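Local coordinates for protein branched-chain alpha-ketoacid decarboxylase (PDB 2VBF) that probably decarboxylates branched-chain and aromatic alpha-keto acids to aldehydes, using bound thiamine diphosphate and a magnesium ion, at residues Ala83-Ala88 with Asn415-Gly420; Gly105-Tyr110 with Glu151-Ala156; Ser109-Leu114 with Pro422-Ile427; Ala235-Ile240 with Gly303-Asp308; Thr395-Gln400 with Gly428-Ala433. One frame throughout, in Å; residues are numbered along the deposited sequence.

Contact 1 (Ala83-Ala88 with Asn415-Gly420)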
# COMPACT_ATOMS: atom_id res chain seq x y z
N ALA A 83 -5.45 -13.85 -11.48
CA ALA A 83 -6.86 -13.95 -11.86
C ALA A 83 -7.06 -13.72 -13.35
O ALA A 83 -7.88 -14.38 -13.99
CB ALA A 83 -7.71 -12.97 -11.05
N ARG A 84 -6.31 -12.77 -13.92
CA ARG A 84 -6.40 -12.49 -15.35
C ARG A 84 -6.10 -13.72 -16.22
O ARG A 84 -6.61 -13.83 -17.32
CB ARG A 84 -5.50 -11.33 -15.74
CG ARG A 84 -6.05 -10.02 -15.24
CD ARG A 84 -5.07 -8.89 -15.46
NE ARG A 84 -5.54 -7.63 -14.89
CZ ARG A 84 -5.76 -6.51 -15.58
NH1 ARG A 84 -5.66 -6.49 -16.89
NH2 ARG A 84 -6.11 -5.41 -14.93
N THR A 85 -5.27 -14.63 -15.71
CA THR A 85 -4.84 -15.80 -16.45
C THR A 85 -5.52 -17.10 -16.00
O THR A 85 -5.98 -17.88 -16.84
CB THR A 85 -3.31 -15.89 -16.40
OG1 THR A 85 -2.77 -14.84 -17.21
CG2 THR A 85 -2.81 -17.24 -16.94
N LYS A 86 -5.58 -17.30 -14.68
CA LYS A 86 -6.21 -18.48 -14.07
C LYS A 86 -7.73 -18.38 -14.04
O LYS A 86 -8.42 -19.41 -13.98
CB LYS A 86 -5.68 -18.69 -12.64
CG LYS A 86 -5.72 -20.15 -12.15
CD LYS A 86 -4.49 -20.91 -12.64
CE LYS A 86 -4.43 -22.33 -12.11
NZ LYS A 86 -3.29 -23.06 -12.71
N LYS A 87 -8.25 -17.15 -14.07
CA LYS A 87 -9.69 -16.83 -14.10
C LYS A 87 -10.36 -16.96 -12.71
O LYS A 87 -11.59 -16.90 -12.57
CB LYS A 87 -10.42 -17.62 -15.21
CG LYS A 87 -9.77 -17.50 -16.60
CD LYS A 87 -9.60 -16.04 -17.04
CE LYS A 87 -8.93 -15.92 -18.40
NZ LYS A 87 -8.86 -14.52 -18.83
N ALA A 88 -9.51 -17.09 -11.69
CA ALA A 88 -9.88 -16.94 -10.29
C ALA A 88 -8.59 -16.77 -9.50
O ALA A 88 -7.55 -17.25 -9.92
CB ALA A 88 -10.68 -18.16 -9.78
N ASN A 415 -2.15 -17.35 -29.85
CA ASN A 415 -2.23 -17.77 -28.45
C ASN A 415 -1.44 -16.89 -27.47
O ASN A 415 -1.07 -17.32 -26.37
CB ASN A 415 -1.81 -19.24 -28.30
CG ASN A 415 -2.21 -19.83 -26.97
OD1 ASN A 415 -3.35 -19.68 -26.52
ND2 ASN A 415 -1.27 -20.48 -26.30
N SER A 416 -1.20 -15.65 -27.87
CA SER A 416 -0.52 -14.70 -27.01
C SER A 416 -1.52 -13.78 -26.32
O SER A 416 -2.61 -13.50 -26.83
CB SER A 416 0.52 -13.92 -27.80
OG SER A 416 1.62 -14.75 -28.09
N ARG A 417 -1.12 -13.30 -25.14
CA ARG A 417 -1.98 -12.47 -24.32
C ARG A 417 -1.29 -11.19 -23.89
O ARG A 417 -0.08 -11.03 -24.08
CB ARG A 417 -2.45 -13.28 -23.13
CG ARG A 417 -3.28 -14.45 -23.59
CD ARG A 417 -4.05 -15.06 -22.48
NE ARG A 417 -3.22 -15.90 -21.61
CZ ARG A 417 -2.77 -17.12 -21.92
NH1 ARG A 417 -3.00 -17.64 -23.12
NH2 ARG A 417 -2.05 -17.81 -21.04
N PHE A 418 -2.09 -10.29 -23.34
CA PHE A 418 -1.63 -8.98 -22.90
C PHE A 418 -2.26 -8.69 -21.54
O PHE A 418 -3.43 -9.02 -21.30
CB PHE A 418 -2.07 -7.94 -23.93
CG PHE A 418 -1.49 -6.57 -23.71
CD1 PHE A 418 -0.32 -6.19 -24.35
CD2 PHE A 418 -2.15 -5.64 -22.90
CE1 PHE A 418 0.20 -4.91 -24.17
CE2 PHE A 418 -1.63 -4.37 -22.72
CZ PHE A 418 -0.45 -4.01 -23.36
N ILE A 419 -1.48 -8.08 -20.66
CA ILE A 419 -1.98 -7.54 -19.42
C ILE A 419 -1.54 -6.07 -19.31
O ILE A 419 -0.35 -5.75 -19.36
CB ILE A 419 -1.50 -8.33 -18.20
CG1 ILE A 419 -2.11 -9.73 -18.21
CG2 ILE A 419 -1.85 -7.54 -16.92
CD1 ILE A 419 -1.64 -10.63 -17.05
N GLY A 420 -2.54 -5.20 -19.24
CA GLY A 420 -2.37 -3.78 -18.98
C GLY A 420 -3.57 -3.32 -18.16
O GLY A 420 -4.62 -3.96 -18.16
O HOH W 1 -5.97 -8.44 -19.05
O HOH W 2 -4.12 -13.54 -19.53
O HOH W 3 -0.99 -15.84 -19.31

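Contact 2 (Gly105-Tyr110 with Glu151-Ala156)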
# COMPACT_ATOMS: atom_id res chain seq x y z
N GLY A 105 -5.02 -2.54 -4.50
CA GLY A 105 -5.01 -3.69 -5.40
C GLY A 105 -6.41 -4.23 -5.61
O GLY A 105 -6.82 -4.49 -6.74
N LEU A 106 -7.16 -4.38 -4.52
CA LEU A 106 -8.52 -4.88 -4.62
C LEU A 106 -9.42 -3.90 -5.38
O LEU A 106 -10.30 -4.32 -6.13
CB LEU A 106 -9.11 -5.20 -3.24
CG LEU A 106 -10.14 -6.34 -3.23
CD1 LEU A 106 -9.44 -7.70 -3.40
CD2 LEU A 106 -10.98 -6.28 -1.94
N ALA A 107 -9.19 -2.60 -5.19
CA ALA A 107 -9.92 -1.58 -5.94
C ALA A 107 -9.67 -1.72 -7.45
O ALA A 107 -10.59 -1.62 -8.25
CB ALA A 107 -9.51 -0.17 -5.45
N GLY A 108 -8.42 -1.97 -7.83
CA GLY A 108 -8.10 -2.22 -9.25
C GLY A 108 -8.77 -3.46 -9.82
O GLY A 108 -9.21 -3.48 -10.98
N SER A 109 -8.83 -4.50 -9.00
CA SER A 109 -9.53 -5.72 -9.38
C SER A 109 -11.04 -5.43 -9.53
O SER A 109 -11.69 -6.01 -10.39
CB SER A 109 -9.28 -6.82 -8.36
OG SER A 109 -7.91 -7.17 -8.34
N TYR A 110 -11.57 -4.53 -8.71
CA TYR A 110 -12.99 -4.14 -8.86
C TYR A 110 -13.19 -3.32 -10.14
O TYR A 110 -14.10 -3.59 -10.94
CB TYR A 110 -13.48 -3.37 -7.63
CG TYR A 110 -14.99 -3.21 -7.64
CD1 TYR A 110 -15.80 -4.17 -7.07
CD2 TYR A 110 -15.59 -2.13 -8.28
CE1 TYR A 110 -17.19 -4.06 -7.10
CE2 TYR A 110 -16.98 -2.00 -8.31
CZ TYR A 110 -17.76 -2.97 -7.72
OH TYR A 110 -19.14 -2.83 -7.76
N GLU A 151 -16.67 -1.74 1.13
CA GLU A 151 -17.96 -1.81 0.45
C GLU A 151 -17.90 -1.34 -1.02
O GLU A 151 -18.38 -2.06 -1.89
CB GLU A 151 -19.05 -1.08 1.25
CG GLU A 151 -19.47 -1.88 2.47
CD GLU A 151 -20.44 -1.15 3.40
OE1 GLU A 151 -20.94 -0.05 3.05
OE2 GLU A 151 -20.70 -1.71 4.49
N PRO A 152 -17.27 -0.18 -1.30
CA PRO A 152 -17.28 0.27 -2.70
C PRO A 152 -16.43 -0.51 -3.69
O PRO A 152 -16.57 -0.29 -4.90
CB PRO A 152 -16.74 1.71 -2.59
CG PRO A 152 -16.95 2.09 -1.14
CD PRO A 152 -16.65 0.83 -0.42
N VAL A 153 -15.55 -1.39 -3.21
CA VAL A 153 -14.61 -2.10 -4.05
C VAL A 153 -14.75 -3.63 -3.94
O VAL A 153 -13.85 -4.39 -4.32
CB VAL A 153 -13.14 -1.64 -3.75
CG1 VAL A 153 -12.96 -0.17 -4.11
CG2 VAL A 153 -12.77 -1.90 -2.28
N THR A 154 -15.91 -4.09 -3.46
CA THR A 154 -16.20 -5.52 -3.42
C THR A 154 -17.64 -5.79 -3.86
O THR A 154 -18.53 -5.01 -3.60
CB THR A 154 -15.99 -6.10 -1.99
OG1 THR A 154 -16.70 -5.29 -1.04
CG2 THR A 154 -14.48 -6.16 -1.59
N ALA A 155 -17.84 -6.90 -4.57
CA ALA A 155 -19.19 -7.31 -4.97
C ALA A 155 -19.96 -7.93 -3.81
O ALA A 155 -21.19 -7.89 -3.77
CB ALA A 155 -19.11 -8.30 -6.09
N ALA A 156 -19.22 -8.53 -2.88
CA ALA A 156 -19.81 -9.14 -1.70
C ALA A 156 -18.76 -9.24 -0.61
O ALA A 156 -17.56 -9.29 -0.90
CB ALA A 156 -20.35 -10.54 -2.04

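Contact 3 (Ser109-Leu114 with Pro422-Ile427). With TPP (thiamine diphosphate), chain F.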
# COMPACT_ATOMS: atom_id res chain seq x y z
N SER A 109 -8.83 -4.50 -9.00
CA SER A 109 -9.53 -5.72 -9.38
C SER A 109 -11.04 -5.43 -9.53
O SER A 109 -11.69 -6.01 -10.39
CB SER A 109 -9.28 -6.82 -8.36
OG SER A 109 -7.91 -7.17 -8.34
N TYR A 110 -11.57 -4.53 -8.71
CA TYR A 110 -12.99 -4.14 -8.86
C TYR A 110 -13.19 -3.32 -10.14
O TYR A 110 -14.10 -3.59 -10.94
CB TYR A 110 -13.48 -3.37 -7.63
CG TYR A 110 -14.99 -3.21 -7.64
CD1 TYR A 110 -15.80 -4.17 -7.07
CD2 TYR A 110 -15.59 -2.13 -8.28
CE1 TYR A 110 -17.19 -4.06 -7.10
CE2 TYR A 110 -16.98 -2.00 -8.31
CZ TYR A 110 -17.76 -2.97 -7.72
OH TYR A 110 -19.14 -2.83 -7.76
N ALA A 111 -12.34 -2.31 -10.32
CA ALA A 111 -12.44 -1.44 -11.49
C ALA A 111 -12.37 -2.23 -12.81
O ALA A 111 -13.19 -2.02 -13.70
CB ALA A 111 -11.35 -0.36 -11.44
N GLU A 112 -11.39 -3.12 -12.93
CA GLU A 112 -11.19 -3.86 -14.17
C GLU A 112 -11.81 -5.26 -14.12
O GLU A 112 -11.63 -6.07 -15.03
CB GLU A 112 -9.70 -3.88 -14.53
CG GLU A 112 -9.15 -2.43 -14.61
CD GLU A 112 -7.97 -2.22 -15.53
OE1 GLU A 112 -7.48 -3.19 -16.15
OE2 GLU A 112 -7.51 -1.05 -15.60
N ASN A 113 -12.57 -5.52 -13.05
CA ASN A 113 -13.47 -6.68 -12.97
C ASN A 113 -12.75 -8.04 -12.97
O ASN A 113 -13.02 -8.89 -13.84
CB ASN A 113 -14.51 -6.60 -14.10
CG ASN A 113 -15.85 -7.21 -13.72
OD1 ASN A 113 -16.87 -6.52 -13.69
ND2 ASN A 113 -15.87 -8.52 -13.47
N LEU A 114 -11.85 -8.24 -12.01
CA LEU A 114 -11.14 -9.51 -11.84
C LEU A 114 -11.60 -10.28 -10.60
O LEU A 114 -11.81 -9.70 -9.53
CB LEU A 114 -9.62 -9.32 -11.77
CG LEU A 114 -8.93 -8.90 -13.07
CD1 LEU A 114 -9.44 -9.72 -14.27
CD2 LEU A 114 -9.07 -7.41 -13.32
N PRO A 422 -5.37 -0.01 -17.95
CA PRO A 422 -5.59 1.39 -18.35
C PRO A 422 -6.68 2.16 -17.61
O PRO A 422 -6.65 3.40 -17.62
CB PRO A 422 -5.96 1.28 -19.83
CG PRO A 422 -6.54 -0.09 -19.97
CD PRO A 422 -5.80 -0.95 -19.00
N LEU A 423 -7.65 1.46 -17.03
CA LEU A 423 -8.69 2.14 -16.25
C LEU A 423 -8.17 2.51 -14.85
O LEU A 423 -8.13 3.68 -14.47
CB LEU A 423 -9.96 1.29 -16.13
CG LEU A 423 -11.01 1.83 -15.15
CD1 LEU A 423 -11.41 3.29 -15.50
CD2 LEU A 423 -12.24 0.92 -15.09
N TRP A 424 -7.77 1.50 -14.07
CA TRP A 424 -7.32 1.79 -12.72
C TRP A 424 -5.95 2.48 -12.76
O TRP A 424 -5.77 3.52 -12.12
CB TRP A 424 -7.32 0.54 -11.83
CG TRP A 424 -7.16 0.87 -10.36
CD1 TRP A 424 -6.18 0.39 -9.53
CD2 TRP A 424 -7.96 1.76 -9.57
NE1 TRP A 424 -6.35 0.91 -8.26
CE2 TRP A 424 -7.43 1.75 -8.26
CE3 TRP A 424 -9.10 2.53 -9.83
CZ2 TRP A 424 -7.99 2.51 -7.22
CZ3 TRP A 424 -9.66 3.27 -8.81
CH2 TRP A 424 -9.09 3.27 -7.53
N GLY A 425 -5.04 1.96 -13.57
CA GLY A 425 -3.78 2.63 -13.86
C GLY A 425 -2.84 2.89 -12.69
O GLY A 425 -2.29 3.99 -12.57
N SER A 426 -2.64 1.88 -11.87
CA SER A 426 -1.83 2.00 -10.66
C SER A 426 -0.40 1.58 -10.94
O SER A 426 -0.11 0.38 -11.07
CB SER A 426 -2.42 1.14 -9.54
OG SER A 426 -1.78 1.44 -8.31
N ILE A 427 0.51 2.55 -11.03
CA ILE A 427 1.88 2.20 -11.39
C ILE A 427 2.50 1.31 -10.32
O ILE A 427 2.28 1.51 -9.12
CB ILE A 427 2.80 3.42 -11.71
CG1 ILE A 427 2.94 4.41 -10.55
CG2 ILE A 427 2.29 4.14 -12.98
CD1 ILE A 427 4.19 5.31 -10.66
N1' TPP F . 0.85 6.62 -8.26
C2' TPP F . 0.19 5.46 -8.58
CM2 TPP F . 0.04 4.40 -7.53
N3' TPP F . -0.32 5.31 -9.84
C4' TPP F . -0.18 6.30 -10.79
N4' TPP F . -0.70 6.12 -11.98
C5' TPP F . 0.51 7.48 -10.48
C6' TPP F . 1.03 7.63 -9.20
C7' TPP F . 0.71 8.57 -11.50
N3 TPP F . 1.60 8.16 -12.59
C2 TPP F . 1.21 7.68 -13.83
S1 TPP F . 2.41 7.31 -14.85
C5 TPP F . 3.50 7.80 -13.75
C4 TPP F . 2.95 8.26 -12.55
CM4 TPP F . 3.74 8.78 -11.38
C6 TPP F . 4.96 7.75 -14.14
C7 TPP F . 5.48 6.36 -14.48
O7 TPP F . 6.85 6.52 -14.78
PA TPP F . 7.73 5.32 -15.35
O1A TPP F . 7.34 4.00 -14.72
O2A TPP F . 9.18 5.67 -15.11
O3A TPP F . 7.28 5.27 -16.90
PB TPP F . 7.91 6.08 -18.16
O1B TPP F . 6.79 6.90 -18.72
O2B TPP F . 8.33 5.03 -19.15
O3B TPP F . 9.08 6.92 -17.71

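Contact 4 (Ala235-Ile240 with Gly303-Asp308)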
# COMPACT_ATOMS: atom_id res chain seq x y z
N ALA A 235 -14.44 -6.27 -28.80
CA ALA A 235 -14.35 -7.06 -27.57
C ALA A 235 -13.57 -6.28 -26.51
O ALA A 235 -12.63 -5.55 -26.83
CB ALA A 235 -13.69 -8.40 -27.83
N GLY A 236 -13.97 -6.43 -25.25
CA GLY A 236 -13.37 -5.70 -24.15
C GLY A 236 -13.02 -6.55 -22.94
O GLY A 236 -13.06 -7.79 -23.00
N HIS A 237 -12.70 -5.87 -21.85
CA HIS A 237 -12.08 -6.50 -20.70
C HIS A 237 -13.00 -7.50 -20.02
O HIS A 237 -12.51 -8.43 -19.41
CB HIS A 237 -11.60 -5.45 -19.68
CG HIS A 237 -12.70 -4.75 -18.97
ND1 HIS A 237 -13.49 -3.79 -19.58
CD2 HIS A 237 -13.17 -4.87 -17.70
CE1 HIS A 237 -14.38 -3.34 -18.71
NE2 HIS A 237 -14.21 -3.98 -17.56
N GLU A 238 -14.31 -7.33 -20.12
CA GLU A 238 -15.22 -8.24 -19.41
C GLU A 238 -15.20 -9.64 -20.04
O GLU A 238 -15.52 -10.63 -19.37
CB GLU A 238 -16.64 -7.66 -19.32
CG GLU A 238 -16.69 -6.32 -18.59
CD GLU A 238 -18.10 -5.76 -18.42
OE1 GLU A 238 -18.99 -6.09 -19.23
OE2 GLU A 238 -18.30 -4.99 -17.45
N VAL A 239 -14.82 -9.73 -21.31
CA VAL A 239 -14.54 -11.03 -21.93
C VAL A 239 -13.42 -11.74 -21.15
O VAL A 239 -13.55 -12.91 -20.79
CB VAL A 239 -14.18 -10.90 -23.43
CG1 VAL A 239 -13.70 -12.23 -24.00
CG2 VAL A 239 -15.39 -10.37 -24.22
N ILE A 240 -12.37 -10.99 -20.83
CA ILE A 240 -11.23 -11.54 -20.10
C ILE A 240 -11.65 -11.94 -18.68
O ILE A 240 -11.25 -13.01 -18.19
CB ILE A 240 -10.02 -10.55 -20.09
CG1 ILE A 240 -9.53 -10.29 -21.52
CG2 ILE A 240 -8.85 -11.10 -19.24
CD1 ILE A 240 -8.49 -9.18 -21.69
N GLY A 303 -18.53 -6.77 -23.75
CA GLY A 303 -17.76 -6.53 -22.53
C GLY A 303 -16.82 -5.34 -22.55
O GLY A 303 -15.76 -5.37 -21.93
N VAL A 304 -17.22 -4.29 -23.26
CA VAL A 304 -16.41 -3.09 -23.47
C VAL A 304 -16.79 -1.95 -22.52
O VAL A 304 -17.97 -1.73 -22.27
CB VAL A 304 -16.56 -2.61 -24.92
CG1 VAL A 304 -15.88 -1.26 -25.13
CG2 VAL A 304 -16.02 -3.66 -25.88
N LYS A 305 -15.81 -1.21 -22.02
CA LYS A 305 -16.08 0.06 -21.37
C LYS A 305 -15.18 1.11 -21.96
O LYS A 305 -13.97 0.91 -22.06
CB LYS A 305 -15.93 0.00 -19.84
CG LYS A 305 -17.00 -0.85 -19.16
CD LYS A 305 -16.97 -0.70 -17.65
CE LYS A 305 -18.09 -1.48 -16.98
NZ LYS A 305 -18.08 -1.37 -15.49
N LEU A 306 -15.79 2.23 -22.35
CA LEU A 306 -15.10 3.33 -23.00
C LEU A 306 -14.56 4.32 -21.96
O LEU A 306 -15.31 5.04 -21.33
CB LEU A 306 -16.07 4.04 -23.95
CG LEU A 306 -16.64 3.10 -25.03
CD1 LEU A 306 -17.99 3.61 -25.60
CD2 LEU A 306 -15.59 2.87 -26.11
N THR A 307 -13.23 4.32 -21.80
CA THR A 307 -12.56 5.14 -20.77
C THR A 307 -11.61 6.14 -21.44
O THR A 307 -11.31 6.01 -22.63
CB THR A 307 -11.77 4.26 -19.74
OG1 THR A 307 -10.55 3.78 -20.32
CG2 THR A 307 -12.63 3.07 -19.24
N ASP A 308 -11.10 7.12 -20.70
CA ASP A 308 -10.23 8.13 -21.33
C ASP A 308 -9.02 7.53 -22.06
O ASP A 308 -8.78 7.84 -23.24
CB ASP A 308 -9.81 9.28 -20.37
CG ASP A 308 -9.02 8.83 -19.14
OD1 ASP A 308 -8.96 7.62 -18.83
OD2 ASP A 308 -8.45 9.73 -18.47
O HOH W 4 -13.23 -2.76 -22.28
O HOH W 5 -16.88 -4.43 -15.41
O HOH W 6 -15.24 -3.22 -15.38

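Contact 5 (Thr395-Gln400 with Gly428-Ala433)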
# COMPACT_ATOMS: atom_id res chain seq x y z
N THR A 395 2.88 -13.96 -22.98
CA THR A 395 2.04 -12.94 -22.36
C THR A 395 2.89 -11.67 -22.21
O THR A 395 3.97 -11.72 -21.60
CB THR A 395 1.48 -13.40 -20.99
OG1 THR A 395 0.67 -14.58 -21.18
CG2 THR A 395 0.61 -12.31 -20.36
N ILE A 396 2.42 -10.58 -22.82
CA ILE A 396 3.07 -9.27 -22.70
C ILE A 396 2.38 -8.49 -21.59
O ILE A 396 1.16 -8.34 -21.60
CB ILE A 396 3.03 -8.47 -24.02
CG1 ILE A 396 3.96 -9.11 -25.07
CG2 ILE A 396 3.43 -7.01 -23.78
CD1 ILE A 396 4.14 -8.27 -26.35
N VAL A 397 3.16 -8.01 -20.63
CA VAL A 397 2.63 -7.21 -19.52
C VAL A 397 3.28 -5.84 -19.61
O VAL A 397 4.51 -5.74 -19.71
CB VAL A 397 2.90 -7.88 -18.15
CG1 VAL A 397 2.17 -7.13 -17.03
CG2 VAL A 397 2.53 -9.36 -18.16
N ALA A 398 2.48 -4.78 -19.62
CA ALA A 398 3.01 -3.43 -19.87
C ALA A 398 2.46 -2.37 -18.90
O ALA A 398 1.25 -2.17 -18.79
CB ALA A 398 2.76 -3.01 -21.29
N GLU A 399 3.38 -1.69 -18.23
CA GLU A 399 3.04 -0.73 -17.18
C GLU A 399 2.62 0.62 -17.76
O GLU A 399 3.10 1.03 -18.83
CB GLU A 399 4.25 -0.54 -16.26
CG GLU A 399 4.00 0.33 -15.02
CD GLU A 399 2.85 -0.20 -14.20
OE1 GLU A 399 3.10 -1.06 -13.33
OE2 GLU A 399 1.71 0.23 -14.44
N GLN A 400 1.73 1.31 -17.06
CA GLN A 400 1.39 2.70 -17.37
C GLN A 400 2.67 3.53 -17.49
O GLN A 400 3.57 3.42 -16.65
CB GLN A 400 0.45 3.28 -16.30
CG GLN A 400 -0.92 2.58 -16.24
CD GLN A 400 -1.63 2.59 -17.58
OE1 GLN A 400 -2.05 3.64 -18.07
NE2 GLN A 400 -1.77 1.41 -18.19
N GLY A 428 3.29 0.34 -10.79
CA GLY A 428 3.88 -0.68 -9.95
C GLY A 428 3.13 -2.00 -10.03
O GLY A 428 3.71 -3.04 -9.80
N TYR A 429 1.83 -1.92 -10.33
CA TYR A 429 0.97 -3.08 -10.49
C TYR A 429 1.62 -4.20 -11.30
O TYR A 429 1.55 -5.37 -10.92
CB TYR A 429 -0.37 -2.67 -11.16
CG TYR A 429 -1.14 -3.83 -11.74
CD1 TYR A 429 -1.89 -4.66 -10.93
CD2 TYR A 429 -1.10 -4.10 -13.11
CE1 TYR A 429 -2.59 -5.74 -11.48
CE2 TYR A 429 -1.79 -5.17 -13.66
CZ TYR A 429 -2.53 -6.00 -12.82
OH TYR A 429 -3.21 -7.08 -13.36
N THR A 430 2.22 -3.84 -12.43
CA THR A 430 2.61 -4.84 -13.43
C THR A 430 3.68 -5.84 -12.98
O THR A 430 3.72 -6.97 -13.50
CB THR A 430 3.05 -4.22 -14.77
OG1 THR A 430 4.10 -3.27 -14.54
CG2 THR A 430 1.84 -3.56 -15.47
N PHE A 431 4.55 -5.45 -12.06
CA PHE A 431 5.63 -6.34 -11.65
C PHE A 431 5.08 -7.53 -10.86
O PHE A 431 5.19 -8.67 -11.32
CB PHE A 431 6.81 -5.58 -11.00
CG PHE A 431 7.92 -6.50 -10.52
CD1 PHE A 431 8.45 -7.49 -11.36
CD2 PHE A 431 8.44 -6.36 -9.25
CE1 PHE A 431 9.47 -8.34 -10.90
CE2 PHE A 431 9.45 -7.22 -8.78
CZ PHE A 431 9.97 -8.19 -9.63
N PRO A 432 4.43 -7.31 -9.70
CA PRO A 432 3.81 -8.48 -9.07
C PRO A 432 2.75 -9.16 -9.95
O PRO A 432 2.62 -10.39 -9.95
CB PRO A 432 3.19 -7.91 -7.78
CG PRO A 432 3.88 -6.60 -7.55
CD PRO A 432 4.24 -6.08 -8.91
N ALA A 433 1.98 -8.37 -10.69
CA ALA A 433 0.93 -8.94 -11.55
C ALA A 433 1.52 -9.89 -12.61
O ALA A 433 0.98 -10.98 -12.85
CB ALA A 433 0.12 -7.83 -12.21

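Contact 1 (Ala83-Ala88 with Asn415-Gly420)
Arg84 and Thr85, in the last turn of helix 72-86, face Arg417 and Ile419 on strand 417-419, an outermost strand of the parallel sheet, and Gly420 next in the chain, so the contact joins the N-terminal and C-terminal cofactor-binding domains of one subunit. Arg84 NH1 donates to Gly420 O over 3.0 Å, from above the carbonyl plane and not on a lone pair; the bond is bent, 136° at the hydrogen. The aliphatic part of the arginine lies on isoleucine: Arg84 CD is 3.8 Å from Ile419 CG2. This follows from CG standing anti to the carbonyl carbon (chi1 -72°), with the chain extended from there to NE. Water fills in around these direct contacts. One water lies 2.9 Å from Thr85 OG1 and accepts from Arg417 NH2 at 2.8 Å, while another accepts from Arg84 NH1 at 2.9 Å and gives a weak bond to Phe418 O. Outside the two segments, Asp80 and Glu112 form salt bridges with Arg84 NE and NH2, which should limit rotation of the guanidinium. Arg417 NH2 is paired with Asp441, and Thr85 OG1 also bonds to Ser437. Lys87, the first residue past the helix, has positive phi; its side chain folds back, and Lys87 NZ donates to Arg84 O at 2.8 Å, tilted 32° from the carbonyl plane.

Contact 2 (Gly105-Tyr110 with Glu151-Ala156)
Tyr110 and Val153 centre a mostly apolar contact in the N-terminal alpha/beta domain, where helix 97-111 packs against the loop leading into strand 156-159, an outermost strand of the parallel sheet. The tyrosine ring lies against the loop backbone. Val153 CA sits over its face in a CH-pi contact, 4.2 Å from the centroid of the Tyr110 ring and 28° off the normal. Pro152 O lies above the same ring toward its rim, and Ala155 N meets the edge. With CG anti to the backbone N (chi1 -168°), the ring extends along the loop from Val153 toward Ala155. Replacing Tyr110 by alanine would probably uncover the backbone of Pro152 and Val153 and open a gap beside Leu138 of the second subunit, which packs on this ring. Met149 of that subunit touches Pro152 and Val153. Val153 O is buried and has no polar partner. One turn back along the helix, Ala107 CB touches Val153 CG1 at 3.7 Å, and Leu106 CD2 meets Thr154 CG2 at 3.5 Å.

Contact 3 (Ser109-Leu114 with Pro422-Ile427)
Glu112 reaches from the end of helix 97-111 into the turn Pro422-Trp424. From CB the chain leaves with CG anti to the carbonyl carbon (chi1 -56°) and runs on extended, Glu112 CG passing 4.1 Å from Leu423 CB. At the tip the oxygens divide their work. Glu112 OE2 takes Trp424 N at 3.0 Å on its anti lone pair, nearly straight at 161°, and a weak bond from Leu423 N; Glu112 OE1 lies near Pro422 CD and is left to Arg84. Beside it, Ala111 CB touches both Leu423 CD2 and Trp424 CE3 at 4.0 Å. Asn113, with positive phi, ends the helix in a Schellman motif. Trp424 O bonds to His136 ND1 of the second subunit. The turn thus held leads to the cofactor: Gly425 O accepts from N4' of thiamine diphosphate at 2.7 Å (169°), and Ile427 wedges between its two rings, CG1 3.5 Å from N3' and CD1 3.6 Å from CM4, the prop of the V-shaped cofactor familiar in thiamine diphosphate enzymes.

Contact 4 (Ala235-Ile240 with Gly303-Asp308)
Gly303 O accepts from Glu238 N over 3.0 Å, in the carbonyl plane on a lone pair and nearly straight (166°), the one direct hydrogen bond between the segments. Close backbone packing surrounds it: a CB on Gly236 would strike Gly303 O, and one on Gly303 would strike Glu238 CB, while the positive phi of Gly303 also suits glycine. Among van der Waals contacts, Val304 CG2 lies 3.5 Å from Gly236 N, and Lys305 CG meets the edge of the His237 ring, 3.6 Å from CE1. The ring stacks with Phe264. Water adds a bridge, bonded to His237 ND1 at 2.9 Å and accepting from Lys305 N at 3.0 Å. Glu238 OE2 and Lys305 NZ, 4.1 Å apart, do not pair directly; a water bonded to this oxygen accepts weakly from the lysine. Glu238 OE1 is taken by Ile328 N and Asn327 ND2. The segments follow neighbouring parallel strands 231-235 and 298-302, where the 3-2-1-4-5 order of the central domain changes direction, the switch point of a Rossmann-like fold.

Contact 5 (Thr395-Gln400 with Gly428-Ala433)
The Glu399 carboxylate is met on both faces through one oxygen. Thr430 OG1 donates to Glu399 OE1 at 2.7 Å from above the plane; Gly428 N donates to it at 2.9 Å from the opposite face, 72° out of plane; and Thr430 N reaches the same oxygen on its syn side at 3.1 Å. Glu399 OE2 takes Gln400 N on the anti side at 2.8 Å, which helps fix the group's rotation. The bend at chi2 (56°) turns the carboxylate toward the start of helix 430-440. With alanine at Glu399, Thr430 OG1, Thr430 N and Gly428 N would probably be left without their shared acceptor. Behind this grip, Val397 CG1 packs on Thr430 CB at 3.8 Å, and Thr430 CG2 lies 3.6 Å from Ala398 O. Ser454, a cofactor-binding residue, also touches Glu399, whose side chain is about 5 Å from thiamine diphosphate. Helix 430-440 is the connection of a beta-alpha-beta crossover from strand 417-419 to strand 445-451, packing here on strand 394-398 between them.

Overall arrangement
The salt bridge between Arg84 NH2 and Glu112 OE1, 2.9 Å long, ties contact 1 to contact 3. Contacts 1 and 5 join through the C-terminal sheet, where strands 417-419 and 394-398 are neighbours and Ile419 N lies 2.8 Å from Ile396 O. Contacts 2 and 3 share helix 97-111, Ala107 CB touching Trp424 CZ2 at 3.6 Å, and both meet the second subunit. Contact 4 brings in the central domain, Glu112 O lying 3.3 Å from His237 CD2. Contact 3 binds thiamine diphosphate directly, and contact 5 adjoins it, Glu399 OE2 being 3.6 Å from Ile427 CA; contact 1 lies farther from the cofactor than either.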